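PDB 3LKV: ABC transporter substrate-binding protein from Vibrio cholerae, which probably serves as the substrate-binding component of an ABC transporter and binds phenylalanine and zinc ions. Local coordinates for residues G32-K36 with G37-G41; V59-A62 with R63-G67; K162-A165 with A166-I170. All coordinates share one frame; numbering follows the deposited sequence.

Contact 1: G32-K36 with G37-G41; sequences GLKAK and GYEEG
Leu33 and Tyr38 meet where helix 20-35 gives way to the loop leading into strand 44-50, and two backbone bonds join the segments across the turn. Tyr38 N donates to Leu33 O across 2.9 Å, a fairly straight bond whose donor stands well above the carbonyl plane. Nested inside it, Gly37 N donates to Lys34 O, also at 2.9 Å, again from above that plane. The out-of-plane approach fits a chain that is wrapping back over the last turn instead of continuing along the helix. Lys34 CA adds a CA-H...O contact to Tyr38 O at 3.2 Å.

This nested pair of bonds is a Schellman motif, with Gly37 as its C-prime residue. At phi 87° the chain at Gly37 takes a turn that leaves no room for a CB beside Lys36 O, which suits its lack of a side chain.

Two apolar contacts follow from the turn: Tyr38 CB comes to 4.2 Å from Leu33 CB, and Tyr38 CD2 lies 4.1 Å from Lys36 CB. Tyr38 CG stands opposite its own carbonyl carbon (chi1 -61°), which brings the ring alongside Lys36 CB, with the polar Leu33 O at its edge, near the ring plane. The hydroxyl bonds Glu259, and Leu33 and Tyr38 both pack on helix 243-258.

The charged side chains keep to the surface. Lys34 and Glu39 cross at an angle through their aliphatic parts, CG to CG 3.9 Å. A bend at the last torsion of Lys34 (chi4 -57°) leaves NZ 4.2 Å from Glu39 OE1, near but not in contact, so any attraction is probably modest; Glu39 OE1 also has a weak, long ion pair with Lys42. Asn43 braces the loop from beyond, bonding Gly37 O and Glu39 N.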
loop_
_atom_site.group_PDB
_atom_site.type_symbol
_atom_site.label_atom_id
_atom_site.label_comp_id
_atom_site.label_asym_id
_atom_site.label_seq_id
_atom_site.Cartn_x
_atom_site.Cartn_y
_atom_site.Cartn_z
ATOM N N GLY A 32 -5.649 -10.774 -5.684
ATOM C CA GLY A 32 -6.709 -11.514 -6.354
ATOM C C GLY A 32 -7.785 -10.574 -6.888
ATOM O O GLY A 32 -8.320 -10.793 -7.983
ATOM N N LEU A 33 -8.099 -9.522 -6.133
ATOM C CA LEU A 33 -9.087 -8.522 -6.622
ATOM C C LEU A 33 -8.544 -7.814 -7.874
ATOM O O LEU A 33 -9.242 -7.676 -8.864
ATOM C CB LEU A 33 -9.425 -7.510 -5.545
ATOM C CG LEU A 33 -10.385 -8.043 -4.480
ATOM C CD1 LEU A 33 -10.507 -7.058 -3.374
ATOM C CD2 LEU A 33 -11.753 -8.336 -5.147
ATOM N N LYS A 34 -7.268 -7.474 -7.860
ATOM C CA LYS A 34 -6.641 -6.905 -9.049
ATOM C C LYS A 34 -6.792 -7.824 -10.262
ATOM O O LYS A 34 -7.217 -7.372 -11.301
ATOM C CB LYS A 34 -5.150 -6.672 -8.798
ATOM C CG LYS A 34 -4.436 -5.871 -9.921
ATOM C CD LYS A 34 -3.136 -5.247 -9.324
ATOM C CE LYS A 34 -2.551 -4.114 -10.167
ATOM N NZ LYS A 34 -2.260 -4.586 -11.546
ATOM N N ALA A 35 -6.452 -9.099 -10.119
ATOM C CA ALA A 35 -6.605 -10.041 -11.226
ATOM C C ALA A 35 -8.075 -10.143 -11.677
ATOM O O ALA A 35 -8.340 -10.411 -12.822
ATOM C CB ALA A 35 -5.994 -11.451 -10.865
ATOM N N LYS A 36 -9.040 -9.871 -10.802
ATOM C CA LYS A 36 -10.464 -9.856 -11.211
ATOM C C LYS A 36 -10.917 -8.517 -11.803
ATOM O O LYS A 36 -12.102 -8.336 -12.025
ATOM C CB LYS A 36 -11.384 -10.163 -10.011
ATOM C CG LYS A 36 -11.242 -11.558 -9.353
ATOM C CD LYS A 36 -11.776 -12.605 -10.288
ATOM C CE LYS A 36 -11.958 -13.930 -9.611
ATOM N NZ LYS A 36 -12.959 -14.696 -10.402
ATOM N N GLY A 37 -10.006 -7.579 -12.046
ATOM C CA GLY A 37 -10.366 -6.253 -12.548
ATOM C C GLY A 37 -10.720 -5.181 -11.517
ATOM O O GLY A 37 -11.205 -4.107 -11.890
ATOM N N TYR A 38 -10.493 -5.437 -10.218
ATOM C CA TYR A 38 -10.680 -4.408 -9.180
ATOM C C TYR A 38 -9.323 -3.873 -8.685
ATOM O O TYR A 38 -8.588 -4.573 -7.985
ATOM C CB TYR A 38 -11.521 -4.916 -8.019
ATOM C CG TYR A 38 -12.910 -5.333 -8.452
ATOM C CD1 TYR A 38 -13.933 -4.421 -8.594
ATOM C CD2 TYR A 38 -13.164 -6.638 -8.785
ATOM C CE1 TYR A 38 -15.192 -4.820 -9.049
ATOM C CE2 TYR A 38 -14.412 -7.044 -9.209
ATOM C CZ TYR A 38 -15.408 -6.141 -9.353
ATOM O OH TYR A 38 -16.607 -6.632 -9.771
ATOM N N GLU A 39 -9.020 -2.632 -9.053
ATOM C CA GLU A 39 -7.727 -2.045 -8.807
ATOM C C GLU A 39 -7.857 -0.794 -7.976
ATOM O O GLU A 39 -8.627 0.119 -8.322
ATOM C CB GLU A 39 -7.069 -1.595 -10.110
ATOM C CG GLU A 39 -6.279 -2.586 -10.872
ATOM C CD GLU A 39 -5.534 -1.875 -12.058
ATOM O OE1 GLU A 39 -4.595 -1.077 -11.788
ATOM O OE2 GLU A 39 -5.913 -2.081 -13.239
ATOM N N GLU A 40 -7.001 -0.711 -6.973
ATOM C CA GLU A 40 -6.942 0.435 -6.085
ATOM C C GLU A 40 -6.535 1.615 -6.896
ATOM O O GLU A 40 -5.696 1.496 -7.741
ATOM C CB GLU A 40 -5.869 0.238 -5.043
ATOM C CG GLU A 40 -6.268 -0.602 -3.853
ATOM C CD GLU A 40 -5.329 -0.301 -2.677
ATOM O OE1 GLU A 40 -4.156 -0.717 -2.783
ATOM O OE2 GLU A 40 -5.749 0.415 -1.725
ATOM N N GLY A 41 -7.124 2.753 -6.668
ATOM C CA GLY A 41 -6.827 3.914 -7.495
ATOM C C GLY A 41 -7.756 4.073 -8.689
ATOM O O GLY A 41 -7.842 5.144 -9.271
#

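Contact 2: V59-A62 with R63-G67; sequences VQIA and RQFVG
Val59 and Arg63, one turn apart on helix 55-66, pair through an apolar branch and a flat cation. Val59 CG1 sits over the centre of one guanidinium face, 3.3 Å from Arg63 CZ, a close approach for a methyl group. The chain shapes explain it: CG1 lies opposite the backbone N of Val59 (chi1 167°), and Arg63 runs back alongside in a chain extended from CG to NE. The two side chains thus point the same way, and the methyl meets the face of the cation without using any of its N-H groups.

A second apolar pair, Ile61 and Phe65, also lies side by side. The CG2 branch of Ile61 reaches the ring at CE2, 3.7 Å away, and is equally near CD2, placing it above the ring plane and displaced from the centre toward the CD2-CE2 side.

Behind these side chains run the successive i to i+4 bonds of a regular alpha-helix. Arg63 N donates to Val59 O at 3.0 Å and Phe65 N to Ile61 O at 2.8 Å, the latter nearly straight at 169°. Gln64 N to Gln60 O and Val66 N to Ala62 O fill the other two positions.

The faces of the helix have different neighbours. Ile61 and Phe65 turn to strands 9-15 and 44-50, with Phe65 reaching Leu73 of strand 72-76 as well; its side chain lies about 4 Å from that of the zinc ligand Asp47. Ala62 packs on helix 78-87, Val66 joins it at Ala87, and Gln64 bonds Thr8 of the second subunit.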
loop_
_atom_site.group_PDB
_atom_site.type_symbol
_atom_site.label_atom_id
_atom_site.label_comp_id
_atom_site.label_asym_id
_atom_site.label_seq_id
_atom_site.Cartn_x
_atom_site.Cartn_y
_atom_site.Cartn_z
ATOM N N VAL A 59 -14.950 -4.586 17.724
ATOM C CA VAL A 59 -16.341 -4.167 17.720
ATOM C C VAL A 59 -16.444 -2.739 17.166
ATOM O O VAL A 59 -17.276 -2.452 16.302
ATOM C CB VAL A 59 -16.921 -4.261 19.137
ATOM C CG1 VAL A 59 -18.323 -3.521 19.260
ATOM C CG2 VAL A 59 -16.995 -5.753 19.538
ATOM N N GLN A 60 -15.538 -1.862 17.580
ATOM C CA GLN A 60 -15.586 -0.498 17.068
ATOM C C GLN A 60 -15.319 -0.389 15.579
ATOM O O GLN A 60 -15.896 0.436 14.904
ATOM C CB GLN A 60 -14.653 0.385 17.912
ATOM C CG GLN A 60 -15.373 0.614 19.257
ATOM C CD GLN A 60 -14.590 1.371 20.297
ATOM O OE1 GLN A 60 -13.371 1.236 20.382
ATOM N NE2 GLN A 60 -15.313 2.167 21.134
ATOM N N ILE A 61 -14.427 -1.234 15.080
ATOM C CA ILE A 61 -14.135 -1.282 13.672
ATOM C C ILE A 61 -15.394 -1.710 12.913
ATOM O O ILE A 61 -15.790 -1.055 11.938
ATOM C CB ILE A 61 -12.986 -2.217 13.378
ATOM C CG1 ILE A 61 -11.677 -1.558 13.794
ATOM C CG2 ILE A 61 -12.930 -2.591 11.908
ATOM C CD1 ILE A 61 -10.528 -2.566 13.837
ATOM N N ALA A 62 -16.034 -2.773 13.388
ATOM C CA ALA A 62 -17.258 -3.278 12.750
ATOM C C ALA A 62 -18.317 -2.186 12.681
ATOM O O ALA A 62 -18.918 -1.953 11.612
ATOM C CB ALA A 62 -17.791 -4.572 13.474
ATOM N N ARG A 63 -18.509 -1.453 13.763
ATOM C CA ARG A 63 -19.530 -0.397 13.785
ATOM C C ARG A 63 -19.168 0.765 12.840
ATOM O O ARG A 63 -20.030 1.305 12.176
ATOM C CB ARG A 63 -19.754 0.164 15.200
ATOM C CG ARG A 63 -20.213 -0.938 16.188
ATOM C CD ARG A 63 -20.224 -0.426 17.625
ATOM N NE ARG A 63 -20.826 -1.421 18.485
ATOM C CZ ARG A 63 -20.766 -1.435 19.804
ATOM N NH1 ARG A 63 -20.124 -0.493 20.466
ATOM N NH2 ARG A 63 -21.359 -2.419 20.471
ATOM N N GLN A 64 -17.901 1.144 12.801
ATOM C CA GLN A 64 -17.479 2.264 11.945
ATOM C C GLN A 64 -17.638 1.855 10.504
ATOM O O GLN A 64 -18.175 2.608 9.713
ATOM C CB GLN A 64 -15.998 2.551 12.168
ATOM C CG GLN A 64 -15.509 3.837 11.486
ATOM C CD GLN A 64 -14.335 4.433 12.287
ATOM O OE1 GLN A 64 -13.381 3.722 12.696
ATOM N NE2 GLN A 64 -14.424 5.729 12.560
ATOM N N PHE A 65 -17.171 0.642 10.177
ATOM C CA PHE A 65 -17.247 0.177 8.793
ATOM C C PHE A 65 -18.693 0.041 8.343
ATOM O O PHE A 65 -19.046 0.452 7.226
ATOM C CB PHE A 65 -16.562 -1.182 8.591
ATOM C CG PHE A 65 -15.076 -1.125 8.377
ATOM C CD1 PHE A 65 -14.421 0.026 7.999
ATOM C CD2 PHE A 65 -14.332 -2.276 8.498
ATOM C CE1 PHE A 65 -13.016 0.038 7.811
ATOM C CE2 PHE A 65 -12.964 -2.264 8.265
ATOM C CZ PHE A 65 -12.323 -1.112 7.933
ATOM N N VAL A 66 -19.544 -0.530 9.191
ATOM C CA VAL A 66 -20.949 -0.647 8.792
ATOM C C VAL A 66 -21.583 0.726 8.506
ATOM O O VAL A 66 -22.374 0.840 7.637
ATOM C CB VAL A 66 -21.800 -1.448 9.798
ATOM C CG1 VAL A 66 -23.318 -1.211 9.508
ATOM C CG2 VAL A 66 -21.395 -2.936 9.709
ATOM N N GLY A 67 -21.189 1.755 9.230
ATOM C CA GLY A 67 -21.737 3.074 9.003
ATOM C C GLY A 67 -21.236 3.772 7.734
ATOM O O GLY A 67 -21.755 4.780 7.412
#

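Contact 3: K162-A165 with A166-I170; sequences KLSA and AKHGI
The imidazole of His168 has Ser164 O at its edge, in the ring plane, with CD2 3.5 Å from that oxygen. CG lies opposite the carbonyl carbon of His168 (chi1 -76°), which sets the ring against the last turn of helix 152-167, on the same flank as Ser164. Helix 126-136 supplies its polar partners: NE2 bonds Glu127, ND1 bonds Lys134, and Glu131 packs against the side chain. With both nitrogens engaged, the rotation of the ring is well determined.

The same Ser164 O accepts from His168 N at 3.1 Å, so it meets both the backbone and the ring of one residue. Ala166 N to Lys162 O and Lys167 N to Leu163 O continue the helical pattern before it. The ending is a Schellman motif: Ile170 N donates to Ala165 O at 2.9 Å, and Gly169 N bonds Ala166 O at 3.1 Å. Gly169, at positive phi (66°), is the C-prime residue that turns the chain toward strand 171-176 in a beta-alpha-beta unit. Ile170 folds back on Ala165, CB to CB 4.5 Å.

Ser164 OG hydrogen-bonds Glu127 OE2, while Lys167 NZ makes a salt bridge with OE1. One carboxylate therefore gathers three side chains from the helix end, and the neighbouring positive charge would probably help to stabilise its ionised form.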
loop_
_atom_site.group_PDB
_atom_site.type_symbol
_atom_site.label_atom_id
_atom_site.label_comp_id
_atom_site.label_asym_id
_atom_site.label_seq_id
_atom_site.Cartn_x
_atom_site.Cartn_y
_atom_site.Cartn_z
ATOM N N LYS A 162 -7.744 -32.551 21.798
ATOM C CA LYS A 162 -8.026 -33.431 22.942
ATOM C C LYS A 162 -8.453 -34.833 22.505
ATOM O O LYS A 162 -7.987 -35.818 23.073
ATOM C CB LYS A 162 -9.079 -32.831 23.885
ATOM C CG LYS A 162 -8.552 -31.636 24.805
ATOM C CD LYS A 162 -9.722 -30.955 25.639
ATOM C CE LYS A 162 -9.447 -29.498 26.142
ATOM N NZ LYS A 162 -8.694 -29.360 27.490
ATOM N N LEU A 163 -9.297 -34.915 21.481
ATOM C CA LEU A 163 -9.666 -36.199 20.896
ATOM C C LEU A 163 -8.476 -36.906 20.242
ATOM O O LEU A 163 -8.311 -38.114 20.349
ATOM C CB LEU A 163 -10.802 -36.052 19.870
ATOM C CG LEU A 163 -12.178 -35.518 20.394
ATOM C CD1 LEU A 163 -13.183 -35.262 19.194
ATOM C CD2 LEU A 163 -12.856 -36.397 21.530
ATOM N N SER A 164 -7.647 -36.165 19.536
ATOM C CA SER A 164 -6.537 -36.806 18.854
ATOM C C SER A 164 -5.374 -37.209 19.797
ATOM O O SER A 164 -4.747 -38.260 19.602
ATOM C CB SER A 164 -6.046 -35.942 17.708
ATOM O OG SER A 164 -4.874 -36.529 17.211
ATOM N N ALA A 165 -5.106 -36.400 20.817
ATOM C CA ALA A 165 -4.108 -36.761 21.855
ATOM C C ALA A 165 -4.507 -38.062 22.541
ATOM O O ALA A 165 -3.703 -39.002 22.608
ATOM C CB ALA A 165 -3.969 -35.673 22.881
ATOM N N ALA A 166 -5.757 -38.125 23.004
ATOM C CA ALA A 166 -6.311 -39.341 23.624
ATOM C C ALA A 166 -6.277 -40.570 22.681
ATOM O O ALA A 166 -5.841 -41.644 23.089
ATOM C CB ALA A 166 -7.749 -39.098 24.135
ATOM N N LYS A 167 -6.721 -40.418 21.433
ATOM C CA LYS A 167 -6.613 -41.512 20.450
ATOM C C LYS A 167 -5.185 -42.085 20.320
ATOM O O LYS A 167 -5.026 -43.276 20.118
ATOM C CB LYS A 167 -7.094 -41.063 19.064
ATOM C CG LYS A 167 -6.646 -41.980 17.929
ATOM C CD LYS A 167 -7.201 -41.602 16.541
ATOM C CE LYS A 167 -6.853 -42.702 15.516
ATOM N NZ LYS A 167 -6.973 -42.166 14.148
ATOM N N HIS A 168 -4.161 -41.243 20.425
ATOM C CA HIS A 168 -2.778 -41.679 20.261
ATOM C C HIS A 168 -2.019 -41.920 21.573
ATOM O O HIS A 168 -0.806 -42.127 21.571
ATOM C CB HIS A 168 -2.027 -40.707 19.323
ATOM C CG HIS A 168 -2.389 -40.898 17.876
ATOM N ND1 HIS A 168 -1.621 -41.644 17.006
ATOM C CD2 HIS A 168 -3.471 -40.492 17.169
ATOM C CE1 HIS A 168 -2.207 -41.673 15.820
ATOM N NE2 HIS A 168 -3.335 -40.986 15.894
ATOM N N GLY A 169 -2.736 -41.923 22.683
ATOM C CA GLY A 169 -2.118 -42.137 23.988
ATOM C C GLY A 169 -1.154 -41.056 24.465
ATOM O O GLY A 169 -0.252 -41.335 25.230
ATOM N N ILE A 170 -1.359 -39.818 24.038
ATOM C CA ILE A 170 -0.472 -38.704 24.345
ATOM C C ILE A 170 -1.171 -37.789 25.343
ATOM O O ILE A 170 -2.322 -37.392 25.152
ATOM C CB ILE A 170 -0.103 -37.920 23.045
ATOM C CG1 ILE A 170 0.818 -38.777 22.170
ATOM C CG2 ILE A 170 0.567 -36.586 23.333
ATOM C CD1 ILE A 170 0.904 -38.261 20.752
#

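In the fold
Contacts 1 and 3 are two versions of one solution, a Schellman ending with glycine between a helix and a strand that is outermost in its sheet within this chain; they lie on opposite sides of the chain's centre, their centres about 45 Å apart. Contact 1 is a surface site. Contact 3 is partly buried, its polar side chains drawn into a network round one carboxylate of a neighbouring helix. Contact 2, also partly buried, relies instead on methyl-over-guanidinium and aliphatic-phenyl packing along a helix. Contacts 1 and 2 belong to helices associated with the parallel sheet, the two contacts coming within about 12 Å at their nearest atoms, while contact 3 belongs to the mixed sheet.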